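PF14_0633 protein (Plasmodium falciparum, PDB 3IGM) binds its cognate DNA as an ApiAP2 transcriptional regulator of the malaria parasite, through an AP2 domain that forms a domain-swapped dimer. Local coordinates at the interface of chains A and B. Sequence-based numbering; all coordinates share one arbitrary frame. Chains: chain A/B, PF14_0633 protein.

The contacts sample one two-fold symmetric interface of the domain-swapped AP2 dimer. In contacts 1 and 3, helix 40-57 of chain A lies against the strands of chain B; their C-alpha centres are about 7 Å apart and they share A:Ala51, B:Ala22 and B:Phe35, forming one continuous core. The C-alpha centre of contact 2 lies about 40 Å from that of contact 1 and about 34 Å from that of contact 3, in the dimer's other half, where helix 40-58 of chain B packs against the N-terminal stretch of chain A. Each compact unit thus pairs the sheet of one chain with the helix of the other.

Contact 1: the interface of chains A and B. Residues chain A 51, 54-55, 58, 64; chain B 22, 24, 33, 35.
The C-terminal half of helix 40-57 in chain A, with A:Val58 and A:Lys64 beyond it, packs on strands 19-26 and 29-35 of chain B, and A:Phe54 fills the middle of this swapped core. With CG anti to the backbone N (chi1 169°), its ring projects from the helix toward the sheet. The CE2/CZ rim of A:Phe54 points at the face of B:Phe24 in an edge-to-face pair, the planes 78° apart and CE2 of A:Phe54 3.6 Å from CE2 of B:Phe24. B:Arg33 lies across one face of the A:Phe54 ring: its CD sits above the centre, and its guanidinium, turned 18° from the ring, continues over CE1, so the charge may be steadied by the aromatic face. At the base of the ring, CB of A:Phe54 meets CZ of B:Phe35 at 3.5 Å. One turn back, CA of A:Ala51 stands over the face of B:Phe35, 3.8 Å from the ring centroid, while its CB touches CD2. A:Val58 straddles the root of B:Phe24, with CG1 3.3 Å from CB of B:Phe24 and CG2 against the ring; A:Lys64 only skirts that ring's far end. CB of B:Ala22 meets the edge of the A:Phe54 ring in plane, against CD2, and the A:Met55 chain, bent at chi2 and chi3, brings its methyl CE to B:Ala22, tightly, 3.4 Å from CA.

Contact 2: the interface of chains A and B. Residues chain A 8-11; chain B 52, 55-56, 59.
A:Tyr8 turns CG away from its own backbone N (chi1 -163°), and B:Met55 has a similar chi1 of -152°; the two settings bring the phenol ring against helix 40-58 of chain B and lay the methionine CG at the rim of that ring, in its plane. CE1 of A:Tyr8 and CG of B:Met55 are 3.8 Å apart. B:Val52 packs on one face, its CG1 over the ring centre, 4.0 Å from the centroid, while its CG2 meets CB of A:Tyr8 at 3.7 Å. On the opposite face the ring is backed by CD of A:Pro9, offset toward the rim, so the tyrosine is held flat between its own neighbour and the partner helix. The extended aliphatic chain of B:Lys56 passes the phenol end, its CG 3.2 Å from OH of A:Tyr8 and its CE also close by. Water 1 adds a polar bridge: it lies 2.6 Å from the carbonyl O of A:Pro9 and 2.5 Å from the carboxylate OE2 of B:Glu59. In the AP2 dimer this site ties the N-terminal stretch of one chain to the C-terminal end of the other chain's helix, probably helping to hold the swapped helix against the partner's sheet.

Contact 3: the interface of chains A and B. Residues chain A 47-48, 51-52; chain B 11, 20, 22, 35.
The indole NE1 of B:Trp20 sits 3.3 Å from the backbone N of A:Arg48; both are N-H donors and the backbone N lies above the indole plane, so this is packing and not a hydrogen bond. The pair belongs to the AP2 fold, in which the helix rests on the sheet; here helix 40-57 comes from chain A and strands 11-14, 19-26 and 29-35 from chain B. A:Arg48 covers the indole with its aliphatic part. Its CA stands 3.7 Å from the centroid of the five-membered ring, its CG the same distance from that of the six-membered ring, and its CD carries on toward CZ2 and CH2. The chain then bends at chi3 (61°), and the guanidinium ends up 77° from the indole plane, so methylenes rather than charge do the stacking. A:Ala47 comes at the indole edge, in plane, its CB 3.5 Å from CD1 of B:Trp20. One turn on along the helix, A:Ala51 CB, besides its seat on B:Phe35, points between CG1 of B:Val11 at 3.7 Å and CB of B:Trp20. The other branch of B:Val11 goes to the helix backbone, CG2 lying 3.7 Å from the carbonyl O of A:Ala51, and CB of B:Ala22 approaches that same oxygen at 4.0 Å. A:Val52 crosses B:Val11 at about a right angle, their CG2 methyls 4.1 Å apart.

Contact 1: the interface of chains A and B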
loop_
_atom_site.group_PDB
_atom_site.type_symbol
_atom_site.label_atom_id
_atom_site.label_comp_id
_atom_site.label_asym_id
_atom_site.label_seq_id
_atom_site.Cartn_x
_atom_site.Cartn_y
_atom_site.Cartn_z
ATOM N N ALA A 51 -10.615 8.890 0.156
ATOM C CA ALA A 51 -11.252 8.286 -1.021
ATOM C C ALA A 51 -12.780 8.213 -0.892
ATOM O O ALA A 51 -13.508 8.388 -1.878
ATOM C CB ALA A 51 -10.666 6.888 -1.293
ATOM N N PHE A 54 -14.080 11.780 -1.290
ATOM C CA PHE A 54 -14.178 12.110 -2.711
ATOM C C PHE A 54 -15.359 11.400 -3.374
ATOM O O PHE A 54 -16.048 11.983 -4.216
ATOM C CB PHE A 54 -12.893 11.806 -3.492
ATOM C CG PHE A 54 -13.081 11.900 -4.988
ATOM C CD1 PHE A 54 -13.164 13.146 -5.615
ATOM C CD2 PHE A 54 -13.242 10.749 -5.761
ATOM C CE1 PHE A 54 -13.378 13.241 -6.989
ATOM C CE2 PHE A 54 -13.451 10.832 -7.129
ATOM C CZ PHE A 54 -13.518 12.080 -7.749
ATOM N N MET A 55 -15.559 10.135 -3.005
ATOM C CA MET A 55 -16.649 9.325 -3.545
ATOM C C MET A 55 -18.008 9.989 -3.317
ATOM O O MET A 55 -18.863 9.975 -4.205
ATOM C CB MET A 55 -16.623 7.910 -2.944
ATOM C CG MET A 55 -17.659 6.962 -3.529
ATOM S SD MET A 55 -17.547 6.801 -5.325
ATOM C CE MET A 55 -16.217 5.665 -5.427
ATOM N N VAL A 58 -19.050 12.735 -5.606
ATOM C CA VAL A 58 -19.373 12.298 -6.954
ATOM C C VAL A 58 -20.564 11.303 -6.992
ATOM O O VAL A 58 -20.760 10.561 -7.964
ATOM C CB VAL A 58 -18.078 11.794 -7.650
ATOM C CG1 VAL A 58 -17.719 10.365 -7.243
ATOM C CG2 VAL A 58 -18.180 11.956 -9.136
ATOM N N LYS A 64 -19.689 15.780 -14.410
ATOM C CA LYS A 64 -18.637 16.026 -13.414
ATOM C C LYS A 64 -17.639 17.115 -13.814
ATOM O O LYS A 64 -17.675 17.619 -14.939
ATOM C CB LYS A 64 -17.895 14.715 -13.104
ATOM C CG LYS A 64 -18.475 13.924 -11.936
ATOM C CD LYS A 64 -19.878 13.401 -12.210
ATOM C CE LYS A 64 -20.663 13.219 -10.923
ATOM N NZ LYS A 64 -21.950 12.517 -11.155
ATOM N N ALA B 22 -11.498 5.207 -6.293
ATOM C CA ALA B 22 -12.891 5.609 -6.223
ATOM C C ALA B 22 -13.458 5.581 -7.631
ATOM O O ALA B 22 -13.058 6.384 -8.482
ATOM C CB ALA B 22 -13.023 6.994 -5.615
ATOM N N PHE B 24 -16.452 6.108 -10.278
ATOM C CA PHE B 24 -17.620 6.961 -10.414
ATOM C C PHE B 24 -18.095 7.119 -11.851
ATOM O O PHE B 24 -17.470 6.614 -12.782
ATOM C CB PHE B 24 -17.381 8.332 -9.757
ATOM C CG PHE B 24 -16.224 9.124 -10.339
ATOM C CD1 PHE B 24 -16.460 10.186 -11.217
ATOM C CD2 PHE B 24 -14.909 8.840 -9.981
ATOM C CE1 PHE B 24 -15.402 10.948 -11.741
ATOM C CE2 PHE B 24 -13.846 9.585 -10.509
ATOM C CZ PHE B 24 -14.094 10.643 -11.387
ATOM N N ARG B 33 -10.635 7.707 -9.667
ATOM C CA ARG B 33 -9.548 8.478 -9.047
ATOM C C ARG B 33 -8.793 7.639 -8.018
ATOM O O ARG B 33 -9.395 6.924 -7.216
ATOM C CB ARG B 33 -10.039 9.797 -8.417
ATOM C CG ARG B 33 -8.894 10.623 -7.784
ATOM C CD ARG B 33 -9.236 12.076 -7.534
ATOM N NE ARG B 33 -9.846 12.688 -8.712
ATOM C CZ ARG B 33 -10.025 13.992 -8.881
ATOM N NH1 ARG B 33 -9.626 14.857 -7.953
ATOM N NH2 ARG B 33 -10.599 14.430 -9.992
ATOM N N PHE B 35 -6.088 6.923 -4.858
ATOM C CA PHE B 35 -5.698 7.438 -3.549
ATOM C C PHE B 35 -4.671 6.538 -2.858
ATOM O O PHE B 35 -5.040 5.583 -2.175
ATOM C CB PHE B 35 -6.935 7.621 -2.652
ATOM C CG PHE B 35 -7.869 8.710 -3.110
ATOM C CD1 PHE B 35 -7.713 10.022 -2.650
ATOM C CD2 PHE B 35 -8.916 8.428 -3.991
ATOM C CE1 PHE B 35 -8.580 11.033 -3.063
ATOM C CE2 PHE B 35 -9.792 9.442 -4.412
ATOM C CZ PHE B 35 -9.615 10.745 -3.949
#

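Contact 2: the interface of chains A and B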
loop_
_atom_site.group_PDB
_atom_site.type_symbol
_atom_site.label_atom_id
_atom_site.label_comp_id
_atom_site.label_asym_id
_atom_site.label_seq_id
_atom_site.Cartn_x
_atom_site.Cartn_y
_atom_site.Cartn_z
ATOM N N TYR A 8 19.180 -5.546 -2.285
ATOM C CA TYR A 8 20.026 -6.089 -1.224
ATOM C C TYR A 8 19.765 -7.569 -0.948
ATOM O O TYR A 8 18.619 -7.964 -0.780
ATOM C CB TYR A 8 19.886 -5.269 0.069
ATOM C CG TYR A 8 21.017 -5.547 1.028
ATOM C CD1 TYR A 8 20.861 -6.454 2.067
ATOM C CD2 TYR A 8 22.267 -4.936 0.859
ATOM C CE1 TYR A 8 21.902 -6.730 2.938
ATOM C CE2 TYR A 8 23.325 -5.209 1.727
ATOM C CZ TYR A 8 23.132 -6.102 2.766
ATOM O OH TYR A 8 24.168 -6.386 3.621
ATOM N N PRO A 9 20.834 -8.391 -0.895
ATOM C CA PRO A 9 20.709 -9.834 -0.678
ATOM C C PRO A 9 19.893 -10.193 0.565
ATOM O O PRO A 9 20.223 -9.775 1.679
ATOM C CB PRO A 9 22.163 -10.293 -0.494
ATOM C CG PRO A 9 22.970 -9.301 -1.236
ATOM C CD PRO A 9 22.241 -7.992 -1.108
ATOM N N GLY A 10 18.820 -10.953 0.360
ATOM C CA GLY A 10 18.034 -11.484 1.455
ATOM C C GLY A 10 16.807 -10.659 1.754
ATOM O O GLY A 10 15.954 -11.085 2.526
ATOM N N VAL A 11 16.708 -9.481 1.149
ATOM C CA VAL A 11 15.587 -8.585 1.405
ATOM C C VAL A 11 14.669 -8.528 0.196
ATOM O O VAL A 11 15.104 -8.182 -0.905
ATOM C CB VAL A 11 16.057 -7.137 1.766
ATOM C CG1 VAL A 11 14.866 -6.205 1.949
ATOM C CG2 VAL A 11 16.954 -7.143 3.017
ATOM N N VAL B 52 17.252 -3.883 5.550
ATOM C CA VAL B 52 18.671 -4.005 5.208
ATOM C C VAL B 52 19.551 -3.948 6.453
ATOM O O VAL B 52 20.446 -4.787 6.618
ATOM C CB VAL B 52 19.092 -2.939 4.171
ATOM C CG1 VAL B 52 20.629 -2.844 4.040
ATOM C CG2 VAL B 52 18.473 -3.265 2.820
ATOM N N MET B 55 19.274 -7.125 8.296
ATOM C CA MET B 55 20.036 -8.109 7.530
ATOM C C MET B 55 21.523 -8.075 7.911
ATOM O O MET B 55 22.115 -9.110 8.192
ATOM C CB MET B 55 19.817 -7.876 6.023
ATOM C CG MET B 55 19.958 -9.104 5.161
ATOM S SD MET B 55 18.781 -10.398 5.605
ATOM C CE MET B 55 19.898 -11.795 5.461
ATOM N N LYS B 56 22.109 -6.881 7.970
ATOM C CA LYS B 56 23.543 -6.735 8.273
ATOM C C LYS B 56 23.855 -7.058 9.732
ATOM O O LYS B 56 24.917 -7.584 10.055
ATOM C CB LYS B 56 24.004 -5.315 7.984
ATOM C CG LYS B 56 24.028 -4.958 6.526
ATOM C CD LYS B 56 24.118 -3.465 6.355
ATOM C CE LYS B 56 24.344 -3.109 4.895
ATOM N NZ LYS B 56 24.278 -1.637 4.691
ATOM N N GLU B 59 22.966 -11.047 10.444
ATOM C CA GLU B 59 24.009 -11.867 9.812
ATOM C C GLU B 59 25.239 -11.997 10.721
ATOM O O GLU B 59 26.297 -11.416 10.449
ATOM C CB GLU B 59 24.441 -11.271 8.470
ATOM C CG GLU B 59 23.612 -11.688 7.258
ATOM C CD GLU B 59 23.854 -10.767 6.054
ATOM O OE1 GLU B 59 24.640 -9.793 6.185
ATOM O OE2 GLU B 59 23.259 -11.011 4.977
HETATM O O HOH W 1 22.555 -10.389 2.713
#

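Contact 3: the interface of chains A and B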
loop_
_atom_site.group_PDB
_atom_site.type_symbol
_atom_site.label_atom_id
_atom_site.label_comp_id
_atom_site.label_asym_id
_atom_site.label_seq_id
_atom_site.Cartn_x
_atom_site.Cartn_y
_atom_site.Cartn_z
ATOM N N ALA A 47 -6.003 7.409 3.774
ATOM C CA ALA A 47 -6.238 7.320 2.332
ATOM C C ALA A 47 -7.653 6.807 2.030
ATOM O O ALA A 47 -8.278 7.254 1.073
ATOM C CB ALA A 47 -5.188 6.426 1.669
ATOM N N ARG A 48 -8.146 5.877 2.852
ATOM C CA ARG A 48 -9.494 5.336 2.700
ATOM C C ARG A 48 -10.564 6.393 2.966
ATOM O O ARG A 48 -11.547 6.490 2.218
ATOM C CB ARG A 48 -9.719 4.134 3.614
ATOM C CG ARG A 48 -10.960 3.331 3.233
ATOM C CD ARG A 48 -11.306 2.286 4.272
ATOM N NE ARG A 48 -11.590 2.880 5.574
ATOM C CZ ARG A 48 -12.793 3.296 5.977
ATOM N NH1 ARG A 48 -13.852 3.188 5.178
ATOM N NH2 ARG A 48 -12.933 3.820 7.188
ATOM N N ALA A 51 -10.615 8.890 0.156
ATOM C CA ALA A 51 -11.252 8.286 -1.021
ATOM C C ALA A 51 -12.780 8.213 -0.892
ATOM O O ALA A 51 -13.508 8.388 -1.878
ATOM C CB ALA A 51 -10.666 6.888 -1.293
ATOM N N VAL A 52 -13.253 7.936 0.322
ATOM C CA VAL A 52 -14.687 7.913 0.617
ATOM C C VAL A 52 -15.268 9.326 0.525
ATOM O O VAL A 52 -16.348 9.518 -0.039
ATOM C CB VAL A 52 -14.961 7.277 2.005
ATOM C CG1 VAL A 52 -16.374 7.586 2.499
ATOM C CG2 VAL A 52 -14.719 5.770 1.955
ATOM N N VAL B 11 -15.605 2.532 -3.564
ATOM C CA VAL B 11 -14.188 2.604 -3.180
ATOM C C VAL B 11 -13.612 1.200 -2.964
ATOM O O VAL B 11 -14.081 0.439 -2.106
ATOM C CB VAL B 11 -13.950 3.499 -1.908
ATOM C CG1 VAL B 11 -12.456 3.625 -1.610
ATOM C CG2 VAL B 11 -14.581 4.878 -2.070
ATOM N N TRP B 20 -6.265 3.040 -2.874
ATOM C CA TRP B 20 -7.715 3.074 -2.969
ATOM C C TRP B 20 -8.117 3.725 -4.279
ATOM O O TRP B 20 -7.589 4.781 -4.651
ATOM C CB TRP B 20 -8.320 3.865 -1.809
ATOM C CG TRP B 20 -8.037 3.289 -0.448
ATOM C CD1 TRP B 20 -7.168 3.780 0.479
ATOM C CD2 TRP B 20 -8.627 2.120 0.136
ATOM N NE1 TRP B 20 -7.184 3.001 1.609
ATOM C CE2 TRP B 20 -8.067 1.971 1.427
ATOM C CE3 TRP B 20 -9.574 1.184 -0.301
ATOM C CZ2 TRP B 20 -8.424 0.922 2.288
ATOM C CZ3 TRP B 20 -9.926 0.136 0.558
ATOM C CH2 TRP B 20 -9.353 0.020 1.836
ATOM N N ALA B 22 -11.498 5.207 -6.293
ATOM C CA ALA B 22 -12.891 5.609 -6.223
ATOM C C ALA B 22 -13.458 5.581 -7.631
ATOM O O ALA B 22 -13.058 6.384 -8.482
ATOM C CB ALA B 22 -13.023 6.994 -5.615
ATOM N N PHE B 35 -6.088 6.923 -4.858
ATOM C CA PHE B 35 -5.698 7.438 -3.549
ATOM C C PHE B 35 -4.671 6.538 -2.858
ATOM O O PHE B 35 -5.040 5.583 -2.175
ATOM C CB PHE B 35 -6.935 7.621 -2.652
ATOM C CG PHE B 35 -7.869 8.710 -3.110
ATOM C CD1 PHE B 35 -7.713 10.022 -2.650
ATOM C CD2 PHE B 35 -8.916 8.428 -3.991
ATOM C CE1 PHE B 35 -8.580 11.033 -3.063
ATOM C CE2 PHE B 35 -9.792 9.442 -4.412
ATOM C CZ PHE B 35 -9.615 10.745 -3.949
#